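Side-chain contact in fructose 1-phosphate kinase (Staphylococcus aureus, PDB 2JG5), which is a PfkB-family sugar kinase that probably transfers phosphate from ATP to fructose 1-phosphate or tagatose 6-phosphate: residues G262-I265 with E266-F269. Sequence-based numbering, arbitrary orientation.
Sequences GLSI and EKAF. Unlike the reference sequence in segment 262-265: Ser-264 (reference Thr).
Ser-264 is the N-cap of helix 265-280 and meets its start with two acceptors. Its OG takes the backbone N-H of Lys-267, with Lys-267 N 2.9 Å from Ser-264 OG and an N-H...O angle of 168°, close to straight. Its carbonyl takes the next amide along, Ala-268 N lying 2.8 Å from Ser-264 O. A chi1 of 77° swings OG round to the helix side, where it can meet the Lys-267 amide. One residue further, Phe-269 N gives the following i to i+4 bond to Ile-265 O at 2.8 Å.

Beyond the backbone, the carboxylate of Glu-266 folds back on the cap. A chi2 of 87° bends its chain, and OE1 of Glu-266 comes to 3.5 Å from Ser-264 OG, a weak hydrogen bond donated by the hydroxyl. The hydroxyl also touches the aliphatic root of Lys-267, with Lys-267 CB and CG each 3.5 Å from Ser-264 OG.

Apolar packing is light: Leu-263 CB faces Ala-268 CB at 4.3 Å, and Leu-263 CD1 lies 4.0 Å from Ala-268 CA. This pairing of the residue before the N-cap with the fourth residue after it fits the hydrophobic staple position. Gly-262, with positive phi, is the C' residue of the Schellman motif ending helix 247-260, so one helix terminates and the next is capped within a few residues. Ala-268 and Phe-269 rest on Met-255 of that preceding helix, and Ile-265 and Glu-266 touch Ile-232 of strand 230-235.

Chemically, the serine hydroxyl stands in for the i-4 carbonyl that Lys-267 N lacks at the helix start, the serine carbonyl opens the regular helical bonding, and the Glu-266 carboxylate near the N-terminus probably interacts favourably with the helix dipole.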
# COMPACT_ATOMS: atom_id res chain seq x y z
N GLY A 262 -30.84 -20.39 -14.07
CA GLY A 262 -32.14 -20.85 -14.53
C GLY A 262 -33.38 -20.14 -14.00
O GLY A 262 -34.49 -20.59 -14.23
N LEU A 263 -33.20 -19.03 -13.29
CA LEU A 263 -34.35 -18.26 -12.77
C LEU A 263 -35.07 -17.50 -13.88
O LEU A 263 -34.50 -17.21 -14.93
CB LEU A 263 -33.92 -17.29 -11.67
CG LEU A 263 -33.19 -17.78 -10.42
CD1 LEU A 263 -33.05 -16.62 -9.46
CD2 LEU A 263 -33.89 -18.97 -9.75
N SER A 264 -36.33 -17.19 -13.62
CA SER A 264 -37.12 -16.31 -14.48
C SER A 264 -36.52 -14.92 -14.44
O SER A 264 -35.86 -14.55 -13.46
CB SER A 264 -38.57 -16.24 -13.99
OG SER A 264 -38.66 -15.38 -12.86
N ILE A 265 -36.75 -14.15 -15.49
CA ILE A 265 -36.37 -12.74 -15.50
C ILE A 265 -36.81 -12.07 -14.18
O ILE A 265 -35.99 -11.42 -13.52
CB ILE A 265 -36.90 -12.01 -16.77
CG1 ILE A 265 -35.85 -12.11 -17.87
CG2 ILE A 265 -37.18 -10.54 -16.50
CD1 ILE A 265 -36.45 -12.12 -19.27
N GLU A 266 -38.07 -12.29 -13.79
CA GLU A 266 -38.66 -11.69 -12.59
C GLU A 266 -37.91 -12.05 -11.31
O GLU A 266 -37.60 -11.18 -10.49
CB GLU A 266 -40.13 -12.10 -12.43
CG GLU A 266 -41.09 -11.47 -13.42
CD GLU A 266 -41.23 -12.26 -14.73
OE1 GLU A 266 -40.53 -13.28 -14.91
OE2 GLU A 266 -42.05 -11.85 -15.58
N LYS A 267 -37.65 -13.34 -11.11
CA LYS A 267 -36.98 -13.80 -9.90
C LYS A 267 -35.50 -13.44 -9.90
O LYS A 267 -34.94 -13.12 -8.85
CB LYS A 267 -37.19 -15.29 -9.70
CG LYS A 267 -38.63 -15.64 -9.35
CD LYS A 267 -38.88 -15.44 -7.87
CE LYS A 267 -40.36 -15.43 -7.55
NZ LYS A 267 -40.55 -15.87 -6.15
N ALA A 268 -34.88 -13.48 -11.08
CA ALA A 268 -33.49 -13.05 -11.26
C ALA A 268 -33.36 -11.58 -10.86
O ALA A 268 -32.42 -11.20 -10.17
CB ALA A 268 -33.04 -13.25 -12.68
N PHE A 269 -34.34 -10.78 -11.29
CA PHE A 269 -34.40 -9.35 -10.98
C PHE A 269 -34.60 -9.14 -9.49
O PHE A 269 -33.90 -8.33 -8.87
CB PHE A 269 -35.50 -8.68 -11.81
CG PHE A 269 -35.61 -7.18 -11.60
CD1 PHE A 269 -34.49 -6.35 -11.72
CD2 PHE A 269 -36.84 -6.59 -11.33
CE1 PHE A 269 -34.60 -4.96 -11.54
CE2 PHE A 269 -36.96 -5.21 -11.17
CZ PHE A 269 -35.84 -4.40 -11.27